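PDB 2RA8: WGR domain-containing protein from Bacteroides fragilis, which is of unknown function but combines an N-terminal WGR domain, probably a nucleic-acid-binding module as in its relatives, with a curved array of leucine-rich repeats. Local coordinates for residues A[246-257]-A[272-283]. Numbering follows the deposited sequence.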
ATOM      1  N   PHE A 246     -25.716 -15.933  11.071  1.00 27.67           N
ATOM      2  CA  PHE A 246     -26.388 -14.798  11.685  1.00 24.40           C
ATOM      3  C   PHE A 246     -27.345 -15.274  12.770  1.00 27.08           C
ATOM      4  O   PHE A 246     -28.557 -15.082  12.674  1.00 34.64           O
ATOM      5  CB  PHE A 246     -27.157 -14.013  10.610  1.00 16.47           C
ATOM      6  CG  PHE A 246     -26.267 -13.315   9.598  1.00 15.55           C
ATOM      7  CD1 PHE A 246     -26.154 -11.926   9.600  1.00 27.83           C
ATOM      8  CD2 PHE A 246     -25.576 -14.041   8.636  1.00 25.45           C
ATOM      9  CE1 PHE A 246     -25.361 -11.267   8.649  1.00 17.11           C
ATOM     10  CE2 PHE A 246     -24.785 -13.391   7.683  1.00 17.82           C
ATOM     11  CZ  PHE A 246     -24.683 -12.007   7.693  1.00 18.20           C
ATOM     12  N   SER A 247     -26.800 -15.884  13.817  1.00 28.04           N
ATOM     13  CA  SER A 247     -27.617 -16.407  14.907  1.00 28.94           C
ATOM     14  C   SER A 247     -27.051 -16.116  16.270  1.00 28.31           C
ATOM     15  O   SER A 247     -25.921 -16.501  16.578  1.00 21.70           O
ATOM     16  CB  SER A 247     -27.775 -17.922  14.740  1.00 30.25           C
ATOM     17  OG  SER A 247     -28.222 -18.524  15.943  1.00 31.99           O
ATOM     18  N   LYS A 248     -27.829 -15.441  17.110  1.00 30.66           N
ATOM     19  CA  LYS A 248     -27.361 -15.126  18.450  1.00 29.87           C
ATOM     20  C   LYS A 248     -27.110 -16.394  19.241  1.00 34.38           C
ATOM     21  O   LYS A 248     -26.210 -16.446  20.081  1.00 27.95           O
ATOM     22  CB  LYS A 248     -28.371 -14.233  19.189  1.00 33.12           C
ATOM     23  CG  LYS A 248     -29.714 -14.876  19.494  1.00 28.76           C
ATOM     24  CD  LYS A 248     -30.571 -13.923  20.326  1.00 40.09           C
ATOM     25  CE  LYS A 248     -31.831 -14.598  20.849  1.00 52.49           C
ATOM     26  NZ  LYS A 248     -32.664 -15.164  19.755  1.00 72.65           N
ATOM     27  N   ASP A 249     -27.895 -17.432  18.974  1.00 29.85           N
ATOM     28  CA  ASP A 249     -27.708 -18.695  19.676  1.00 29.90           C
ATOM     29  C   ASP A 249     -26.359 -19.302  19.326  1.00 27.95           C
ATOM     30  O   ASP A 249     -25.699 -19.905  20.176  1.00 23.32           O
ATOM     31  CB  ASP A 249     -28.826 -19.688  19.329  1.00 37.29           C
ATOM     32  CG  ASP A 249     -30.176 -19.273  19.894  1.00 43.39           C
ATOM     33  OD1 ASP A 249     -30.237 -18.897  21.084  1.00 56.31           O
ATOM     34  OD2 ASP A 249     -31.179 -19.332  19.148  1.00 59.56           O
ATOM     35  N   ARG A 250     -25.929 -19.132  18.077  1.00 19.36           N
ATOM     36  CA  ARG A 250     -24.645 -19.685  17.656  1.00 19.34           C
ATOM     37  C   ARG A 250     -23.465 -18.905  18.209  1.00 22.10           C
ATOM     38  O   ARG A 250     -22.508 -19.493  18.727  1.00 23.43           O
ATOM     39  CB  ARG A 250     -24.562 -19.719  16.129  1.00 25.08           C
ATOM     40  CG  ARG A 250     -23.265 -20.327  15.583  1.00 26.56           C
ATOM     41  CD  ARG A 250     -23.259 -20.316  14.063  1.00 28.73           C
ATOM     42  NE  ARG A 250     -24.383 -21.065  13.515  1.00 35.24           N
ATOM     43  CZ  ARG A 250     -24.452 -22.391  13.480  1.00 29.99           C
ATOM     44  NH1 ARG A 250     -23.451 -23.122  13.955  1.00 25.23           N
ATOM     45  NH2 ARG A 250     -25.528 -22.987  12.981  1.00 25.63           N
ATOM     46  N   PHE A 251     -23.536 -17.579  18.112  1.00 13.56           N
ATOM     47  CA  PHE A 251     -22.473 -16.692  18.586  1.00 18.92           C
ATOM     48  C   PHE A 251     -23.052 -15.717  19.581  1.00 16.23           C
ATOM     49  O   PHE A 251     -23.238 -14.533  19.273  1.00 20.65           O
ATOM     50  CB  PHE A 251     -21.880 -15.914  17.389  1.00 22.43           C
ATOM     51  CG  PHE A 251     -21.315 -16.800  16.307  1.00 27.66           C
ATOM     52  CD1 PHE A 251     -21.706 -16.639  14.982  1.00 33.95           C
ATOM     53  CD2 PHE A 251     -20.373 -17.775  16.608  1.00 19.68           C
ATOM     54  CE1 PHE A 251     -21.164 -17.438  13.973  1.00 21.29           C
ATOM     55  CE2 PHE A 251     -19.830 -18.576  15.598  1.00 24.10           C
ATOM     56  CZ  PHE A 251     -20.228 -18.402  14.285  1.00 28.39           C
ATOM     57  N   PRO A 252     -23.343 -16.180  20.808  1.00 23.71           N
ATOM     58  CA  PRO A 252     -23.917 -15.292  21.822  1.00 25.37           C
ATOM     59  C   PRO A 252     -23.069 -14.120  22.280  1.00 24.70           C
ATOM     60  O   PRO A 252     -23.575 -13.205  22.928  1.00 27.92           O
ATOM     61  CB  PRO A 252     -24.264 -16.254  22.960  1.00 19.79           C
ATOM     62  CG  PRO A 252     -23.208 -17.306  22.831  1.00 20.03           C
ATOM     63  CD  PRO A 252     -23.174 -17.542  21.343  1.00 23.88           C
ATOM     64  N   ASN A 253     -21.782 -14.127  21.954  1.00 29.14           N
ATOM     65  CA  ASN A 253     -20.913 -13.025  22.369  1.00 15.37           C
ATOM     66  C   ASN A 253     -20.332 -12.244  21.214  1.00 19.69           C
ATOM     67  O   ASN A 253     -19.468 -11.396  21.413  1.00 21.24           O
ATOM     68  CB  ASN A 253     -19.770 -13.543  23.249  1.00 11.85           C
ATOM     69  CG  ASN A 253     -20.262 -14.064  24.590  1.00 24.57           C
ATOM     70  OD1 ASN A 253     -20.859 -13.332  25.371  1.00 28.47           O
ATOM     71  ND2 ASN A 253     -20.010 -15.337  24.857  1.00 23.70           N
ATOM     72  N   LEU A 254     -20.807 -12.518  20.005  1.00 18.89           N
ATOM     73  CA  LEU A 254     -20.305 -11.818  18.818  1.00 19.64           C
ATOM     74  C   LEU A 254     -20.614 -10.319  18.865  1.00 15.78           C
ATOM     75  O   LEU A 254     -21.712  -9.916  19.255  1.00 17.99           O
ATOM     76  CB  LEU A 254     -20.912 -12.424  17.555  1.00 22.47           C
ATOM     77  CG  LEU A 254     -20.141 -12.146  16.260  1.00 25.80           C
ATOM     78  CD1 LEU A 254     -18.859 -12.966  16.234  1.00 26.53           C
ATOM     79  CD2 LEU A 254     -21.004 -12.497  15.067  1.00 21.91           C
ATOM     80  N   LYS A 255     -19.630  -9.495  18.496  1.00 14.16           N
ATOM     81  CA  LYS A 255     -19.778  -8.034  18.479  1.00 16.86           C
ATOM     82  C   LYS A 255     -19.539  -7.486  17.088  1.00 22.03           C
ATOM     83  O   LYS A 255     -20.132  -6.481  16.693  1.00 23.42           O
ATOM     84  CB  LYS A 255     -18.760  -7.362  19.405  1.00 19.37           C
ATOM     85  CG  LYS A 255     -18.963  -7.598  20.885  1.00 26.59           C
ATOM     86  CD  LYS A 255     -17.931  -6.823  21.700  1.00 40.39           C
ATOM     87  CE  LYS A 255     -18.091  -7.073  23.196  1.00 40.74           C
ATOM     88  NZ  LYS A 255     -17.891  -8.506  23.552  1.00 65.13           N
ATOM     89  N   TRP A 256     -18.638  -8.132  16.356  1.00 18.33           N
ATOM     90  CA  TRP A 256     -18.296  -7.716  15.000  1.00 22.04           C
ATOM     91  C   TRP A 256     -18.541  -8.871  14.068  1.00 10.81           C
ATOM     92  O   TRP A 256     -17.976  -9.951  14.236  1.00 18.40           O
ATOM     93  CB  TRP A 256     -16.808  -7.287  14.942  1.00 13.73           C
ATOM     94  CG  TRP A 256     -16.308  -6.769  13.605  1.00 19.60           C
ATOM     95  CD1 TRP A 256     -16.463  -7.360  12.385  1.00 22.65           C
ATOM     96  CD2 TRP A 256     -15.523  -5.589  13.387  1.00 20.34           C
ATOM     97  NE1 TRP A 256     -15.819  -6.618  11.411  1.00 20.69           N
ATOM     98  CE2 TRP A 256     -15.236  -5.531  12.000  1.00 13.83           C
ATOM     99  CE3 TRP A 256     -15.038  -4.578  14.223  1.00 27.14           C
ATOM    100  CZ2 TRP A 256     -14.479  -4.498  11.441  1.00 24.06           C
ATOM    101  CZ3 TRP A 256     -14.289  -3.550  13.666  1.00 31.19           C
ATOM    102  CH2 TRP A 256     -14.018  -3.518  12.285  1.00 31.00           C
ATOM    103  N   LEU A 257     -19.421  -8.667  13.095  1.00 14.61           N
ATOM    104  CA  LEU A 257     -19.713  -9.693  12.100  1.00 20.62           C
ATOM    105  C   LEU A 257     -19.518  -9.105  10.727  1.00 19.52           C
ATOM    106  O   LEU A 257     -19.981  -7.997  10.442  1.00 23.37           O
ATOM    107  CB  LEU A 257     -21.149 -10.194  12.222  1.00 23.35           C
ATOM    108  CG  LEU A 257     -21.660 -11.138  11.111  1.00 24.09           C
ATOM    109  CD1 LEU A 257     -20.775 -12.397  10.987  1.00 19.99           C
ATOM    110  CD2 LEU A 257     -23.092 -11.525  11.438  1.00 24.24           C
ATOM    111  N   PHE A 272     -28.265  -9.205   7.603  1.00 24.80           N
ATOM    112  CA  PHE A 272     -28.097  -8.490   8.856  1.00 27.49           C
ATOM    113  C   PHE A 272     -29.431  -8.035   9.388  1.00 32.03           C
ATOM    114  O   PHE A 272     -29.812  -8.370  10.511  1.00 32.93           O
ATOM    115  CB  PHE A 272     -27.183  -7.264   8.667  1.00 33.15           C
ATOM    116  CG  PHE A 272     -25.713  -7.568   8.799  1.00 34.29           C
ATOM    117  CD1 PHE A 272     -25.139  -7.771  10.050  1.00 35.97           C
ATOM    118  CD2 PHE A 272     -24.905  -7.663   7.674  1.00 19.17           C
ATOM    119  CE1 PHE A 272     -23.783  -8.064  10.170  1.00 15.60           C
ATOM    120  CE2 PHE A 272     -23.552  -7.957   7.793  1.00 16.21           C
ATOM    121  CZ  PHE A 272     -22.997  -8.155   9.042  1.00 26.09           C
ATOM    122  N   LEU A 273     -30.164  -7.283   8.570  1.00 34.99           N
ATOM    123  CA  LEU A 273     -31.452  -6.729   8.980  1.00 32.83           C
ATOM    124  C   LEU A 273     -32.479  -7.716   9.450  1.00 35.72           C
ATOM    125  O   LEU A 273     -33.252  -7.412  10.354  1.00 28.18           O
ATOM    126  CB  LEU A 273     -32.045  -5.872   7.854  1.00 30.26           C
ATOM    127  CG  LEU A 273     -31.206  -4.651   7.436  1.00 25.51           C
ATOM    128  CD1 LEU A 273     -31.843  -3.961   6.250  1.00 22.55           C
ATOM    129  CD2 LEU A 273     -31.082  -3.687   8.597  1.00 21.18           C
ATOM    130  N   GLU A 274     -32.491  -8.910   8.866  1.00 33.13           N
ATOM    131  CA  GLU A 274     -33.470  -9.925   9.242  1.00 33.42           C
ATOM    132  C   GLU A 274     -33.012 -10.871  10.320  1.00 38.43           C
ATOM    133  O   GLU A 274     -33.781 -11.729  10.755  1.00 39.39           O
ATOM    134  CB  GLU A 274     -33.851 -10.751   8.021  1.00 34.50           C
ATOM    135  CG  GLU A 274     -32.668 -11.462   7.394  1.00 36.05           C
ATOM    136  CD  GLU A 274     -33.030 -12.197   6.120  1.00 46.96           C
ATOM    137  OE1 GLU A 274     -33.851 -11.672   5.336  1.00 51.83           O
ATOM    138  OE2 GLU A 274     -32.477 -13.293   5.892  1.00 33.02           O
ATOM    139  N   SER A 275     -31.769 -10.720  10.769  1.00 31.49           N
ATOM    140  CA  SER A 275     -31.202 -11.611  11.779  1.00 31.93           C
ATOM    141  C   SER A 275     -31.490 -11.261  13.222  1.00 27.07           C
ATOM    142  O   SER A 275     -31.733 -10.100  13.567  1.00 29.05           O
ATOM    143  CB  SER A 275     -29.684 -11.696  11.583  1.00 30.53           C
ATOM    144  OG  SER A 275     -29.084 -12.549  12.543  1.00 48.23           O
ATOM    145  N   ASP A 276     -31.451 -12.273  14.084  1.00 28.82           N
ATOM    146  CA  ASP A 276     -31.690 -12.052  15.498  1.00 33.73           C
ATOM    147  C   ASP A 276     -30.391 -11.708  16.188  1.00 29.23           C
ATOM    148  O   ASP A 276     -30.381 -11.359  17.363  1.00 38.67           O
ATOM    149  CB  ASP A 276     -32.329 -13.296  16.136  1.00 32.65           C
ATOM    150  CG  ASP A 276     -31.366 -14.464  16.249  1.00 41.28           C
ATOM    151  OD1 ASP A 276     -30.315 -14.456  15.575  1.00 39.15           O
ATOM    152  OD2 ASP A 276     -31.675 -15.401  17.014  1.00 40.59           O
ATOM    153  N   ILE A 277     -29.284 -11.791  15.454  1.00 28.23           N
ATOM    154  CA  ILE A 277     -27.981 -11.473  16.027  1.00 22.89           C
ATOM    155  C   ILE A 277     -27.725  -9.977  15.996  1.00 30.49           C
ATOM    156  O   ILE A 277     -27.032  -9.445  16.866  1.00 27.60           O
ATOM    157  CB  ILE A 277     -26.824 -12.233  15.281  1.00 27.89           C
ATOM    158  CG1 ILE A 277     -25.538 -12.189  16.122  1.00 21.34           C
ATOM    159  CG2 ILE A 277     -26.554 -11.596  13.908  1.00 16.60           C
ATOM    160  CD1 ILE A 277     -24.481 -13.204  15.688  1.00 11.68           C
ATOM    161  N   LEU A 278     -28.310  -9.284  15.020  1.00 30.23           N
ATOM    162  CA  LEU A 278     -28.112  -7.835  14.867  1.00 27.80           C
ATOM    163  C   LEU A 278     -28.246  -6.991  16.129  1.00 30.75           C
ATOM    164  O   LEU A 278     -27.427  -6.109  16.380  1.00 26.94           O
ATOM    165  CB  LEU A 278     -29.056  -7.278  13.785  1.00 28.70           C
ATOM    166  CG  LEU A 278     -29.001  -5.760  13.523  1.00 30.22           C
ATOM    167  CD1 LEU A 278     -27.587  -5.333  13.149  1.00 26.67           C
ATOM    168  CD2 LEU A 278     -29.963  -5.406  12.405  1.00 27.19           C
ATOM    169  N   PRO A 279     -29.283  -7.235  16.949  1.00 25.87           N
ATOM    170  CA  PRO A 279     -29.429  -6.434  18.169  1.00 28.32           C
ATOM    171  C   PRO A 279     -28.223  -6.371  19.095  1.00 22.41           C
ATOM    172  O   PRO A 279     -28.015  -5.363  19.770  1.00 31.26           O
ATOM    173  CB  PRO A 279     -30.634  -7.069  18.848  1.00 33.32           C
ATOM    174  CG  PRO A 279     -31.486  -7.470  17.677  1.00 18.19           C
ATOM    175  CD  PRO A 279     -30.465  -8.091  16.739  1.00 26.69           C
ATOM    176  N   GLN A 280     -27.424  -7.435  19.137  1.00 29.87           N
ATOM    177  CA  GLN A 280     -26.252  -7.474  20.016  1.00 22.85           C
ATOM    178  C   GLN A 280     -24.967  -6.933  19.411  1.00 25.52           C
ATOM    179  O   GLN A 280     -24.021  -6.616  20.136  1.00 31.38           O
ATOM    180  CB  GLN A 280     -25.972  -8.910  20.461  1.00 20.76           C
ATOM    181  CG  GLN A 280     -25.363  -9.770  19.365  1.00 31.79           C
ATOM    182  CD  GLN A 280     -25.258 -11.229  19.755  1.00 28.12           C
ATOM    183  OE1 GLN A 280     -26.255 -11.856  20.111  1.00 36.75           O
ATOM    184  NE2 GLN A 280     -24.049 -11.782  19.681  1.00 27.38           N
ATOM    185  N   LEU A 281     -24.923  -6.835  18.086  1.00 27.86           N
ATOM    186  CA  LEU A 281     -23.723  -6.363  17.393  1.00 20.31           C
ATOM    187  C   LEU A 281     -23.355  -4.929  17.611  1.00 27.88           C
ATOM    188  O   LEU A 281     -24.208  -4.082  17.840  1.00 28.95           O
ATOM    189  CB  LEU A 281     -23.855  -6.578  15.884  1.00 23.44           C
ATOM    190  CG  LEU A 281     -23.975  -8.012  15.365  1.00 12.91           C
ATOM    191  CD1 LEU A 281     -24.102  -7.991  13.845  1.00 24.69           C
ATOM    192  CD2 LEU A 281     -22.749  -8.802  15.780  1.00 15.65           C
ATOM    193  N   GLU A 282     -22.060  -4.652  17.533  1.00 26.63           N
ATOM    194  CA  GLU A 282     -21.565  -3.294  17.662  1.00 24.25           C
ATOM    195  C   GLU A 282     -21.150  -2.875  16.278  1.00 20.92           C
ATOM    196  O   GLU A 282     -21.278  -1.710  15.903  1.00 29.41           O
ATOM    197  CB  GLU A 282     -20.329  -3.225  18.563  1.00 23.44           C
ATOM    198  CG  GLU A 282     -20.533  -3.739  19.970  1.00 24.97           C
ATOM    199  CD  GLU A 282     -19.349  -3.443  20.871  1.00 34.84           C
ATOM    200  OE1 GLU A 282     -18.195  -3.623  20.427  1.00 37.45           O
ATOM    201  OE2 GLU A 282     -19.572  -3.035  22.030  1.00 42.53           O
ATOM    202  N   THR A 283     -20.654  -3.834  15.501  1.00 20.40           N
ATOM    203  CA  THR A 283     -20.178  -3.536  14.152  1.00 21.04           C
ATOM    204  C   THR A 283     -20.756  -4.405  13.057  1.00 24.87           C
ATOM    205  O   THR A 283     -20.759  -5.631  13.149  1.00 26.83           O
ATOM    206  CB  THR A 283     -18.627  -3.647  14.089  1.00 24.29           C
ATOM    207  OG1 THR A 283     -18.048  -2.802  15.093  1.00 20.43           O
ATOM    208  CG2 THR A 283     -18.104  -3.220  12.705  1.00 13.77           C
TER
HETATM  209  O   HOH W   1     -31.288 -14.961  12.868  1.00 36.75           O
HETATM  210  O   HOH W   2     -30.351 -17.665  17.156  1.00 31.02           O
HETATM  211  O   HOH W   3     -26.528 -12.975  22.499  1.00 30.25           O
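Gln280 NE2 spends both its N-H groups on the loop opposite: one reaches Phe251 O at 2.9 Å, the other Leu254 O at 3.0 Å, on a lone pair of that carbonyl and close to the amide plane. Because Phe251 and Leu254 bound a type I turn, and Phe251 O also takes the N-H of Leu254, the glutamine ties together both ends of the turn. Its OE1 lies 3.3 Å from Lys248 CB and shares a water with Pro252 O. Asp276 grips Lys248 twice, OD1 taking the backbone N and OD2 the NZ (2.9 Å) in a salt bridge; both donors come from above the carboxylate plane. Next to it, Ser275 OG, turned away from its own backbone N (chi1 180°), gives a 2.6 Å bond to Phe246 O while accepting from Ile277 N in an ST turn. Among the buried side chains, Ile277 CD1 packs against Leu254 CD2, and the Phe246 ring sends its CE1 edge over the centre of the Phe272 face, planes at 82°. At the other end Lys255 O receives both Glu282 N and Thr283 N, and Thr283 CG2 lies 3.6 Å from the centroid of the six-membered ring of Trp256, over its face, a CH-pi contact. Strand 256-260 runs parallel between strands 223-227 and 283-285, and helix 265-274 makes the beta-alpha-beta crossover to 283-285, consistent with the leucine-rich-repeat fold of this protein; Leu254 and Leu257 also pack on Leu224.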